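Local coordinates for 3-oxoacyl-[acyl-carrier-protein] synthase 2 (Rickettsia rickettsii, PDB 4JGA) that probably catalyses the condensation of malonyl-acyl-carrier protein with a growing acyl chain, the carbon-adding step of bacterial fatty acid elongation, at residues 321-326 with 350-355; 357-362 with 386-391; 414-419 with 426-431. All coordinates share one frame; numbering follows the deposited sequence.

Contact 1. Residues 321-326 with 350-355. With K (potassium ion), chain C; NA (sodium ion), chain E.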
ATOM      1  N   ASP A 321      26.117   4.605  15.338  1.00 14.41           N
ATOM      2  CA  ASP A 321      27.084   5.728  15.101  1.00 14.73           C
ATOM      3  C   ASP A 321      26.439   6.977  14.496  1.00 14.10           C
ATOM      4  O   ASP A 321      26.840   8.112  14.782  1.00 14.31           O
ATOM      5  CB  ASP A 321      28.188   5.237  14.197  1.00 15.03           C
ATOM      6  CG  ASP A 321      28.992   4.125  14.819  1.00 15.72           C
ATOM      7  OD1 ASP A 321      29.420   4.270  15.992  1.00 16.20           O
ATOM      8  OD2 ASP A 321      29.193   3.096  14.127  1.00 15.80           O
ATOM      9  N   TYR A 322      25.437   6.751  13.648  1.00 13.16           N
ATOM     10  CA  TYR A 322      24.796   7.844  12.919  1.00 12.81           C
ATOM     11  C   TYR A 322      23.313   7.542  12.776  1.00 11.96           C
ATOM     12  O   TYR A 322      22.931   6.380  12.583  1.00 11.49           O
ATOM     13  CB  TYR A 322      25.461   8.079  11.542  1.00 12.84           C
ATOM     14  CG  TYR A 322      24.647   8.967  10.627  1.00 12.49           C
ATOM     15  CD1 TYR A 322      24.507  10.325  10.900  1.00 12.79           C
ATOM     16  CD2 TYR A 322      23.981   8.454   9.507  1.00 11.83           C
ATOM     17  CE1 TYR A 322      23.752  11.141  10.081  1.00 12.39           C
ATOM     18  CE2 TYR A 322      23.232   9.282   8.681  1.00 11.48           C
ATOM     19  CZ  TYR A 322      23.119  10.618   8.984  1.00 11.74           C
ATOM     20  OH  TYR A 322      22.345  11.464   8.195  1.00 11.42           O
ATOM     21  N   ILE A 323      22.508   8.602  12.897  1.00 11.67           N
ATOM     22  CA  ILE A 323      21.066   8.554  12.778  1.00 10.91           C
ATOM     23  C   ILE A 323      20.645   9.523  11.680  1.00 10.81           C
ATOM     24  O   ILE A 323      20.962  10.715  11.716  1.00 11.05           O
ATOM     25  CB  ILE A 323      20.362   8.981  14.078  1.00 11.03           C
ATOM     26  CG1 ILE A 323      20.802   8.085  15.222  1.00 11.33           C
ATOM     27  CG2 ILE A 323      18.829   8.991  13.904  1.00 10.35           C
ATOM     28  CD1 ILE A 323      20.335   8.562  16.567  1.00 11.66           C
ATOM     29  N   ASN A 324      19.968   8.978  10.673  1.00 10.37           N
ATOM     30  CA  ASN A 324      19.344   9.799   9.668  1.00 10.28           C
ATOM     31  C   ASN A 324      17.914  10.011  10.127  1.00 10.04           C
ATOM     32  O   ASN A 324      17.071   9.091  10.069  1.00  9.79           O
ATOM     33  CB  ASN A 324      19.407   9.163   8.271  1.00  9.94           C
ATOM     34  CG  ASN A 324      18.926  10.127   7.193  1.00  9.87           C
ATOM     35  OD1 ASN A 324      17.708  10.208   6.924  1.00  9.54           O
ATOM     36  ND2 ASN A 324      19.865  10.892   6.584  1.00 10.14           N
ATOM     37  N   ALA A 325      17.665  11.212  10.623  1.00 10.34           N
ATOM     38  CA  ALA A 325      16.424  11.563  11.247  1.00 10.37           C
ATOM     39  C   ALA A 325      15.288  11.657  10.200  1.00 10.16           C
ATOM     40  O   ALA A 325      15.547  11.711   8.991  1.00  9.83           O
ATOM     41  CB  ALA A 325      16.599  12.893  11.954  1.00 11.00           C
ATOM     42  N   HIS A 326      14.052  11.620  10.673  1.00 10.23           N
ATOM     43  CA  HIS A 326      12.940  12.037   9.872  1.00 10.35           C
ATOM     44  C   HIS A 326      13.061  13.547   9.632  1.00 10.92           C
ATOM     45  O   HIS A 326      13.152  13.985   8.484  1.00 10.98           O
ATOM     46  CB  HIS A 326      11.617  11.689  10.544  1.00 10.47           C
ATOM     47  CG  HIS A 326      10.439  11.862   9.639  1.00 10.57           C
ATOM     48  ND1 HIS A 326      10.393  11.315   8.374  1.00 10.64           N
ATOM     49  CD2 HIS A 326       9.265  12.516   9.810  1.00 10.92           C
ATOM     50  CE1 HIS A 326       9.235  11.609   7.805  1.00 10.63           C
ATOM     51  NE2 HIS A 326       8.531  12.340   8.658  1.00 10.99           N
ATOM     52  N   PRO A 350      26.502   9.479  24.097  1.00 23.50           N
ATOM     53  CA  PRO A 350      26.489  10.937  23.993  1.00 23.92           C
ATOM     54  C   PRO A 350      27.135  11.509  22.707  1.00 23.80           C
ATOM     55  O   PRO A 350      26.847  12.641  22.358  1.00 23.58           O
ATOM     56  CB  PRO A 350      27.268  11.392  25.250  1.00 25.07           C
ATOM     57  CG  PRO A 350      28.130  10.222  25.614  1.00 25.65           C
ATOM     58  CD  PRO A 350      27.332   9.001  25.211  1.00 24.64           C
ATOM     59  N   LYS A 351      28.004  10.740  22.044  1.00 23.65           N
ATOM     60  CA  LYS A 351      28.717  11.195  20.843  1.00 23.75           C
ATOM     61  C   LYS A 351      28.006  10.852  19.538  1.00 21.73           C
ATOM     62  O   LYS A 351      28.541  11.063  18.476  1.00 21.79           O
ATOM     63  CB  LYS A 351      30.088  10.535  20.764  1.00 24.95           C
ATOM     64  CG  LYS A 351      30.986  10.772  21.948  1.00 27.17           C
ATOM     65  CD  LYS A 351      32.426  10.491  21.546  1.00 28.56           C
ATOM     66  CE  LYS A 351      33.391  11.114  22.510  1.00 30.86           C
ATOM     67  NZ  LYS A 351      33.927  10.119  23.471  1.00 32.02           N
ATOM     68  N   VAL A 352      26.824  10.281  19.618  1.00 20.23           N
ATOM     69  CA  VAL A 352      26.134   9.865  18.419  1.00 18.59           C
ATOM     70  C   VAL A 352      25.884  11.090  17.532  1.00 17.96           C
ATOM     71  O   VAL A 352      25.619  12.181  18.036  1.00 18.13           O
ATOM     72  CB  VAL A 352      24.811   9.150  18.748  1.00 17.77           C
ATOM     73  CG1 VAL A 352      23.778  10.125  19.293  1.00 17.69           C
ATOM     74  CG2 VAL A 352      24.282   8.464  17.507  1.00 17.10           C
ATOM     75  N   LEU A 353      25.983  10.887  16.221  1.00 16.87           N
ATOM     76  CA  LEU A 353      25.693  11.913  15.252  1.00 16.34           C
ATOM     77  C   LEU A 353      24.285  11.682  14.737  1.00 14.94           C
ATOM     78  O   LEU A 353      23.864  10.537  14.552  1.00 14.39           O
ATOM     79  CB  LEU A 353      26.677  11.868  14.076  1.00 16.57           C
ATOM     80  CG  LEU A 353      27.927  12.773  14.114  1.00 17.95           C
ATOM     81  CD1 LEU A 353      28.637  12.763  15.458  1.00 18.90           C
ATOM     82  CD2 LEU A 353      28.867  12.441  12.970  1.00 18.04           C
ATOM     83  N   MET A 354      23.575  12.772  14.472  1.00 14.46           N
ATOM     84  CA  MET A 354      22.253  12.713  13.834  1.00 13.46           C
ATOM     85  C   MET A 354      22.124  13.869  12.855  1.00 13.55           C
ATOM     86  O   MET A 354      22.506  14.976  13.188  1.00 14.34           O
ATOM     87  CB  MET A 354      21.116  12.764  14.873  1.00 13.09           C
ATOM     88  CG  MET A 354      19.721  12.859  14.247  1.00 12.29           C
ATOM     89  SD  MET A 354      18.301  12.471  15.335  1.00 11.78           S
ATOM     90  CE  MET A 354      18.174  13.933  16.318  1.00 12.60           C
ATOM     91  N   SER A 355      21.582  13.615  11.663  1.00 12.99           N
ATOM     92  CA  SER A 355      21.318  14.697  10.712  1.00 13.03           C
ATOM     93  C   SER A 355      20.045  14.431   9.903  1.00 12.19           C
ATOM     94  O   SER A 355      19.552  13.308   9.844  1.00 11.39           O
ATOM     95  CB  SER A 355      22.514  14.919   9.792  1.00 13.52           C
ATOM     96  OG  SER A 355      22.634  13.912   8.814  1.00 12.95           O
TER
HETATM   97  K     K C 501      15.413   9.113   7.900  1.00  9.08           K
HETATM   98 NA    NA E 503      28.881   3.996  18.483  1.00  8.31          NA
HETATM   99  O   HOH W   1      28.982   8.384  16.420  1.00 19.55           O
HETATM  100  O   HOH W   2      29.893   4.018  21.245  1.00 35.32           O
HETATM  101  O   HOH W   3      28.687   6.546  18.716  1.00 21.59           O
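Val-352 opens the contact by putting CG2 against Ile-323 CD1, 4.1 Å away, just before two parallel strands pair as the ends of a beta-alpha-beta unit whose connection is helix 331-345. Pairing starts at Leu-353: its N donates to Asp-321 O, and its O receives Ile-323 N at 2.9 Å. Its CB rests near Tyr-322 CD1, on the face that looks toward Ala-385. Met-354 emerges on the other face. CG lies anti to its backbone N (chi1 174°), and the chain stays extended to SD, which lies 3.8 Å from both Ile-323 CG2 and Ala-325 CB; Val-341 of the helix packs on Ile-323 and Met-354. Ser-355 continues the pairing, its N bonding to Ile-323 O and its O taking Ala-325 N at 2.9 Å. The last of these bonds lies at the residues that bind potassium: Asn-324 through O and OD1, Ala-325 through O. At the far end Asp-321 OD1 binds sodium, while its OD2 accepts from Asp-413 N. Asn-324 ND2 meanwhile donates to Tyr-322 OH at 3.0 Å. That hydroxyl donates in turn to Ser-355 OG, which sits at the ring edge near its plane, over a short 2.5 Å.

Contact 2. Residues 357-362 with 386-391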
ATOM      1  N   THR A 357      18.727  14.952   6.136  1.00 11.06           N
ATOM      2  CA  THR A 357      19.002  15.293   4.749  1.00 11.12           C
ATOM      3  C   THR A 357      17.817  15.980   4.075  1.00 10.96           C
ATOM      4  O   THR A 357      17.927  16.429   2.950  1.00 11.06           O
ATOM      5  CB  THR A 357      19.400  14.037   3.959  1.00 10.68           C
ATOM      6  OG1 THR A 357      18.519  12.952   4.293  1.00  9.82           O
ATOM      7  CG2 THR A 357      20.816  13.666   4.302  1.00 11.01           C
ATOM      8  N   LYS A 358      16.673  16.071   4.763  1.00 10.81           N
ATOM      9  CA  LYS A 358      15.555  16.859   4.244  1.00 10.78           C
ATOM     10  C   LYS A 358      15.938  18.344   4.241  1.00 11.45           C
ATOM     11  O   LYS A 358      15.306  19.138   3.576  1.00 11.54           O
ATOM     12  CB  LYS A 358      14.304  16.657   5.075  1.00 10.54           C
ATOM     13  CG  LYS A 358      13.730  15.242   5.047  1.00  9.92           C
ATOM     14  CD  LYS A 358      12.321  15.220   5.629  1.00  9.79           C
ATOM     15  CE  LYS A 358      11.616  13.885   5.486  1.00  9.27           C
ATOM     16  NZ  LYS A 358      12.357  12.805   6.161  1.00  9.10           N
ATOM     17  N   SER A 359      16.965  18.696   5.031  1.00 11.93           N
ATOM     18  CA  SER A 359      17.573  20.026   4.994  1.00 12.78           C
ATOM     19  C   SER A 359      18.075  20.391   3.589  1.00 13.13           C
ATOM     20  O   SER A 359      18.179  21.581   3.259  1.00 13.85           O
ATOM     21  CB  SER A 359      18.730  20.126   6.010  1.00 13.28           C
ATOM     22  OG  SER A 359      19.865  19.395   5.606  1.00 13.16           O
ATOM     23  N   SER A 360      18.377  19.374   2.774  1.00 12.68           N
ATOM     24  CA  SER A 360      18.864  19.601   1.416  0.60 13.03           C
ATOM     25  C   SER A 360      17.812  19.376   0.339  1.00 12.74           C
ATOM     26  O   SER A 360      17.690  20.190  -0.582  1.00 13.28           O
ATOM     27  CB  SER A 360      20.065  18.740   1.099  0.60 12.96           C
ATOM     28  OG  SER A 360      20.167  18.583  -0.294  0.60 12.90           O
ATOM     29  N   ILE A 361      17.061  18.289   0.422  1.00 12.09           N
ATOM     30  CA  ILE A 361      16.127  17.931  -0.668  1.00 11.84           C
ATOM     31  C   ILE A 361      14.664  18.075  -0.342  1.00 11.70           C
ATOM     32  O   ILE A 361      13.808  17.795  -1.187  1.00 11.49           O
ATOM     33  CB  ILE A 361      16.371  16.496  -1.187  1.00 11.25           C
ATOM     34  CG1 ILE A 361      16.179  15.430  -0.102  1.00 10.60           C
ATOM     35  CG2 ILE A 361      17.766  16.384  -1.783  1.00 11.64           C
ATOM     36  CD1 ILE A 361      16.214  14.006  -0.629  1.00 10.09           C
ATOM     37  N   GLY A 362      14.363  18.487   0.876  1.00 11.89           N
ATOM     38  CA  GLY A 362      12.985  18.596   1.287  1.00 11.97           C
ATOM     39  C   GLY A 362      12.435  17.232   1.656  1.00 11.45           C
ATOM     40  O   GLY A 362      13.183  16.244   1.889  1.00 11.26           O
ATOM     41  N   PRO A 386      26.161  13.146   6.416  1.00 14.53           N
ATOM     42  CA  PRO A 386      25.720  14.324   5.699  1.00 14.75           C
ATOM     43  C   PRO A 386      25.222  15.419   6.651  1.00 15.05           C
ATOM     44  O   PRO A 386      24.784  15.112   7.766  1.00 15.32           O
ATOM     45  CB  PRO A 386      24.610  13.783   4.794  1.00 13.91           C
ATOM     46  CG  PRO A 386      24.099  12.598   5.486  1.00 13.42           C
ATOM     47  CD  PRO A 386      25.235  12.017   6.267  1.00 13.76           C
ATOM     48  N   PRO A 387      25.302  16.697   6.236  1.00 15.54           N
ATOM     49  CA  PRO A 387      24.991  17.848   7.098  1.00 15.97           C
ATOM     50  C   PRO A 387      23.489  18.135   7.290  1.00 15.44           C
ATOM     51  O   PRO A 387      22.661  17.825   6.430  1.00 14.84           O
ATOM     52  CB  PRO A 387      25.630  19.009   6.344  1.00 16.80           C
ATOM     53  CG  PRO A 387      25.468  18.618   4.910  1.00 16.44           C
ATOM     54  CD  PRO A 387      25.641  17.123   4.869  1.00 15.83           C
ATOM     55  N   THR A 388      23.145  18.708   8.434  1.00 15.73           N
ATOM     56  CA  THR A 388      21.873  19.381   8.555  1.00 15.58           C
ATOM     57  C   THR A 388      22.126  20.824   8.112  1.00 16.46           C
ATOM     58  O   THR A 388      22.697  21.645   8.843  1.00 17.00           O
ATOM     59  CB  THR A 388      21.327  19.333   9.985  1.00 15.55           C
ATOM     60  OG1 THR A 388      21.242  17.968  10.413  1.00 14.88           O
ATOM     61  CG2 THR A 388      19.986  19.971  10.031  1.00 15.34           C
ATOM     62  N   LEU A 389      21.735  21.114   6.879  1.00 16.61           N
ATOM     63  CA  LEU A 389      21.815  22.480   6.375  1.00 17.52           C
ATOM     64  C   LEU A 389      20.891  23.395   7.164  1.00 17.85           C
ATOM     65  O   LEU A 389      19.899  22.947   7.794  1.00 17.14           O
ATOM     66  CB  LEU A 389      21.457  22.532   4.893  1.00 17.48           C
ATOM     67  CG  LEU A 389      22.350  21.719   3.939  1.00 17.37           C
ATOM     68  CD1 LEU A 389      21.891  21.957   2.512  1.00 17.44           C
ATOM     69  CD2 LEU A 389      23.811  22.117   4.112  1.00 18.36           C
ATOM     70  N   ASN A 390      21.240  24.679   7.149  1.00 18.87           N
ATOM     71  CA  ASN A 390      20.415  25.737   7.752  1.00 19.52           C
ATOM     72  C   ASN A 390      20.322  25.730   9.285  1.00 19.67           C
ATOM     73  O   ASN A 390      19.577  26.515   9.857  1.00 19.92           O
ATOM     74  CB  ASN A 390      19.004  25.766   7.135  1.00 19.06           C
ATOM     75  CG  ASN A 390      19.036  26.075   5.650  1.00 19.40           C
ATOM     76  OD1 ASN A 390      19.781  26.949   5.227  1.00 20.50           O
ATOM     77  ND2 ASN A 390      18.268  25.336   4.848  1.00 18.51           N
ATOM     78  N   LEU A 391      21.116  24.891   9.936  1.00 19.50           N
ATOM     79  CA  LEU A 391      21.083  24.807  11.384  1.00 19.84           C
ATOM     80  C   LEU A 391      21.960  25.905  11.962  1.00 21.28           C
ATOM     81  O   LEU A 391      23.075  25.675  12.443  1.00 21.66           O
ATOM     82  CB  LEU A 391      21.485  23.411  11.854  1.00 19.02           C
ATOM     83  CG  LEU A 391      21.301  23.119  13.353  1.00 19.08           C
ATOM     84  CD1 LEU A 391      19.949  23.607  13.860  1.00 19.02           C
ATOM     85  CD2 LEU A 391      21.511  21.623  13.614  1.00 18.33           C
TER
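Ser-359 and Leu-389 meet where a short helical turn, residues 358-361, comes up against an irregular segment that starts with two prolines. The serine directs its CB toward the other segment, and chi1 of 72° places OG between its own backbone N and carbonyl carbon. From there OG accepts the N-H of Leu-389 at 2.8 Å, with an angle of 149° at the hydrogen. The same hydroxyl is hydrogen-bonded to Ser-356 O just ahead of the helix, so one buried oxygen ties the start of the turn to the loop.

The leucine folds back over this bond. Its CB comes to 3.6 Å from Ser-359 OG. CG is anti to the carbonyl carbon, which carries CD1 past the hydroxyl to 3.8 Å from Ser-359 O and 4.0 Å from Ser-360 CB. Thr-388, one residue earlier, points its CB away, yet its CG2 lies 4.2 Å from Ser-359 CB. Leu-389 and Asn-390 are the central pair of a type II beta turn from Thr-388 to Leu-391, with Asn-390 in the position of positive phi (69°). The Asn-390 amide is held by Ser-242 O and Lys-239 O, and the turn is thereby tied to a third part of the chain.

A separate apolar touch lies at the other end. Thr-357 and Pro-386 cross at an angle, the methyl CG2 meeting the ring atom CG at 3.6 Å. Ile-40 of helix 33-41 packs on both of these residues, while Glu-372 and Phe-375 of helix 368-382 border Thr-357. The contact thus joins the helical turn that follows strand 353-355 to the loop leaving strand 384-385, with helices 33-41 and 368-382 packed beside it.

Contact 3. Residues 414-419 with 426-431. With K (potassium ion), chain C.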
ATOM      1  N   TYR A 414      27.168   1.315  12.244  1.00 16.64           N
ATOM      2  CA  TYR A 414      25.765   1.066  12.420  1.00 15.86           C
ATOM      3  C   TYR A 414      25.014   2.366  12.246  1.00 14.92           C
ATOM      4  O   TYR A 414      25.383   3.393  12.838  1.00 14.97           O
ATOM      5  CB  TYR A 414      25.468   0.534  13.817  1.00 16.69           C
ATOM      6  CG  TYR A 414      25.999  -0.838  14.118  1.00 18.03           C
ATOM      7  CD1 TYR A 414      27.319  -1.036  14.544  1.00 19.38           C
ATOM      8  CD2 TYR A 414      25.173  -1.944  14.021  1.00 18.24           C
ATOM      9  CE1 TYR A 414      27.789  -2.313  14.859  1.00 21.03           C
ATOM     10  CE2 TYR A 414      25.640  -3.213  14.313  1.00 19.83           C
ATOM     11  CZ  TYR A 414      26.927  -3.387  14.726  1.00 21.26           C
ATOM     12  OH  TYR A 414      27.333  -4.654  15.000  1.00 23.38           O
ATOM     13  N   VAL A 415      23.932   2.303  11.480  1.00 14.03           N
ATOM     14  CA  VAL A 415      23.097   3.466  11.218  1.00 13.27           C
ATOM     15  C   VAL A 415      21.626   3.164  11.481  1.00 12.69           C
ATOM     16  O   VAL A 415      21.139   2.085  11.143  1.00 12.64           O
ATOM     17  CB  VAL A 415      23.237   3.925   9.773  1.00 13.01           C
ATOM     18  CG1 VAL A 415      22.266   5.075   9.481  1.00 12.50           C
ATOM     19  CG2 VAL A 415      24.670   4.352   9.506  1.00 13.76           C
ATOM     20  N   LEU A 416      20.947   4.122  12.109  1.00 12.56           N
ATOM     21  CA  LEU A 416      19.515   4.093  12.336  1.00 12.13           C
ATOM     22  C   LEU A 416      18.873   5.180  11.447  1.00 11.61           C
ATOM     23  O   LEU A 416      19.347   6.325  11.412  1.00 11.85           O
ATOM     24  CB  LEU A 416      19.190   4.391  13.815  1.00 13.01           C
ATOM     25  CG  LEU A 416      17.728   4.611  14.205  1.00 12.93           C
ATOM     26  CD1 LEU A 416      16.955   3.312  14.139  1.00 12.71           C
ATOM     27  CD2 LEU A 416      17.606   5.175  15.602  1.00 14.20           C
ATOM     28  N   SER A 417      17.785   4.829  10.766  1.00 10.83           N
ATOM     29  CA  SER A 417      17.049   5.792   9.956  1.00 10.55           C
ATOM     30  C   SER A 417      15.553   5.731  10.296  1.00 10.33           C
ATOM     31  O   SER A 417      14.952   4.676  10.289  1.00  9.83           O
ATOM     32  CB  SER A 417      17.261   5.502   8.454  1.00 10.33           C
ATOM     33  OG  SER A 417      16.602   6.464   7.643  1.00 10.24           O
ATOM     34  N   ASN A 418      14.984   6.897  10.595  1.00 10.84           N
ATOM     35  CA  ASN A 418      13.608   7.049  10.984  1.00 10.90           C
ATOM     36  C   ASN A 418      12.709   7.640   9.892  1.00 11.12           C
ATOM     37  O   ASN A 418      13.132   8.514   9.142  1.00 11.10           O
ATOM     38  CB  ASN A 418      13.527   7.988  12.192  1.00 11.75           C
ATOM     39  CG  ASN A 418      14.200   7.446  13.432  1.00 12.19           C
ATOM     40  OD1 ASN A 418      14.369   6.240  13.615  1.00 11.88           O
ATOM     41  ND2 ASN A 418      14.604   8.350  14.293  1.00 13.43           N
ATOM     42  N   SER A 419      11.446   7.219   9.902  1.00 11.24           N
ATOM     43  CA  SER A 419      10.394   7.846   9.098  1.00 12.08           C
ATOM     44  C   SER A 419       9.068   7.788   9.807  1.00 12.74           C
ATOM     45  O   SER A 419       8.656   6.701  10.273  1.00 12.48           O
ATOM     46  CB  SER A 419      10.168   7.128   7.779  1.00 11.84           C
ATOM     47  OG  SER A 419      11.352   6.998   7.045  1.00 12.20           O
ATOM     48  N   ASN A 426       4.926   4.844  12.164  1.00  9.70           N
ATOM     49  CA  ASN A 426       6.366   5.040  12.383  1.00  9.77           C
ATOM     50  C   ASN A 426       7.148   3.833  11.925  1.00  9.26           C
ATOM     51  O   ASN A 426       6.750   2.692  12.190  1.00  9.13           O
ATOM     52  CB  ASN A 426       6.681   5.251  13.850  1.00 10.61           C
ATOM     53  CG  ASN A 426       5.796   6.318  14.480  1.00 11.59           C
ATOM     54  OD1 ASN A 426       6.022   7.510  14.292  1.00 12.25           O
ATOM     55  ND2 ASN A 426       4.779   5.892  15.201  1.00 12.03           N
ATOM     56  N   ALA A 427       8.241   4.092  11.222  1.00  8.96           N
ATOM     57  CA  ALA A 427       9.135   3.025  10.834  1.00  8.84           C
ATOM     58  C   ALA A 427      10.594   3.439  11.084  1.00  9.09           C
ATOM     59  O   ALA A 427      10.987   4.579  10.764  1.00  9.27           O
ATOM     60  CB  ALA A 427       8.909   2.658   9.383  1.00  8.42           C
ATOM     61  N   SER A 428      11.366   2.521  11.658  1.00  9.39           N
ATOM     62  CA  SER A 428      12.813   2.698  11.854  1.00  9.79           C
ATOM     63  C   SER A 428      13.552   1.486  11.310  1.00  9.84           C
ATOM     64  O   SER A 428      13.103   0.329  11.486  1.00 10.10           O
ATOM     65  CB  SER A 428      13.159   2.878  13.329  1.00 10.73           C
ATOM     66  OG  SER A 428      12.639   4.108  13.796  1.00 11.33           O
ATOM     67  N   LEU A 429      14.665   1.758  10.644  1.00  9.63           N
ATOM     68  CA  LEU A 429      15.494   0.735  10.060  1.00 10.03           C
ATOM     69  C   LEU A 429      16.932   0.860  10.592  1.00 10.67           C
ATOM     70  O   LEU A 429      17.445   1.971  10.737  1.00 10.57           O
ATOM     71  CB  LEU A 429      15.483   0.874   8.543  1.00  9.59           C
ATOM     72  CG  LEU A 429      14.148   0.501   7.874  1.00  9.27           C
ATOM     73  CD1 LEU A 429      14.086   1.047   6.432  1.00  9.16           C
ATOM     74  CD2 LEU A 429      13.922  -1.004   7.933  1.00  9.73           C
ATOM     75  N   VAL A 430      17.547  -0.280  10.890  1.00 11.60           N
ATOM     76  CA  VAL A 430      18.946  -0.338  11.283  1.00 12.45           C
ATOM     77  C   VAL A 430      19.753  -1.126  10.236  1.00 13.31           C
ATOM     78  O   VAL A 430      19.409  -2.256   9.855  1.00 13.61           O
ATOM     79  CB  VAL A 430      19.155  -0.985  12.667  1.00 13.40           C
ATOM     80  CG1 VAL A 430      20.648  -1.127  12.987  1.00 14.34           C
ATOM     81  CG2 VAL A 430      18.458  -0.178  13.733  1.00 13.32           C
ATOM     82  N   ILE A 431      20.869  -0.526   9.831  1.00 13.84           N
ATOM     83  CA  ILE A 431      21.765  -1.102   8.865  1.00 15.28           C
ATOM     84  C   ILE A 431      23.132  -1.190   9.499  1.00 16.04           C
ATOM     85  O   ILE A 431      23.537  -0.298  10.246  1.00 15.31           O
ATOM     86  CB  ILE A 431      21.932  -0.172   7.661  1.00 15.83           C
ATOM     87  CG1 ILE A 431      20.606   0.012   6.960  1.00 16.17           C
ATOM     88  CG2 ILE A 431      22.912  -0.771   6.661  1.00 17.26           C
ATOM     89  CD1 ILE A 431      20.709   1.148   5.921  1.00 16.99           C
TER
HETATM   90  K     K C 501      15.413   9.113   7.900  1.00  9.08           K
HETATM   91  O   HOH W   4      13.089   4.911   8.330  1.00 25.90           O
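The carbonyl oxygen of Ser-417 is gripped twice, by Leu-429 N at 3.0 Å and by water 4, which donates to it at 2.7 Å. The same water donates to Ala-427 O and accepts from Ser-419 OG, so it links both strands on the face that carries Ser-417, Ser-419, Ala-427 and Leu-429. Ser-417 N returns a bond to Leu-429 O. Two more pairs of backbone bonds, Val-415 with Ile-431 and Ser-419 with Ala-427, continue the regular antiparallel register; Ala-427 N reaches Ser-419 O at 2.8 Å.

In the intervening non-hydrogen-bonded pairs the side chains meet on the opposite face. Asn-418 carries CG anti to its carbonyl carbon (chi1 -64°), which swings OD1 across to Ser-428. The serine hydroxyl donates to it at 2.8 Å from above the carbonyl plane, while Asn-418 ND2 is taken by Glu-337. Next to this polar pair, Leu-416 CD1 meets Val-430 CG2 at 3.8 Å, and Met-306 of helix 300-312 packs on Leu-416, Asn-418 and Ser-428.

Strand 414-421 also supplies two potassium ligands, Ser-417 OG at 2.9 Å and Asn-418 O at 2.7 Å. The two adjacent residues bind the ion, one through its side chain and the next through its main chain. Helices 187-200 and 368-382 pack on the Ser-417 face, through Ala-189 and Phe-373 among others. A beta hairpin held between helical layers in this way belongs to the layered alpha/beta architecture of the thiolase fold, to which the beta-ketoacyl synthases belong.

Overall arrangement
Contacts 1 and 3 are parts of one sheet, their centres 10 Å apart: strand 322-324 lies between 353-355 and 414-421, with Asn-324 N bonded to Leu-416 O at 2.8 Å. Both bind the same potassium ion, and Glu-372 of helix 368-382 completes its protein ligands. The helical turn of contact 2 follows strand 353-355, and the centre of this contact is 13 Å from that of contact 1. Two probable hydrogen bonds join them: Ser-355 OG to Pro-386 O, 2.7 Å, and Lys-358 NZ to His-326 O, also 2.7 Å. Lys-358 NZ forms a salt bridge with Glu-372 as well, which connects contact 2 to the ion site. Contacts 2 and 3 do not touch, their nearest atoms being about 5 Å apart.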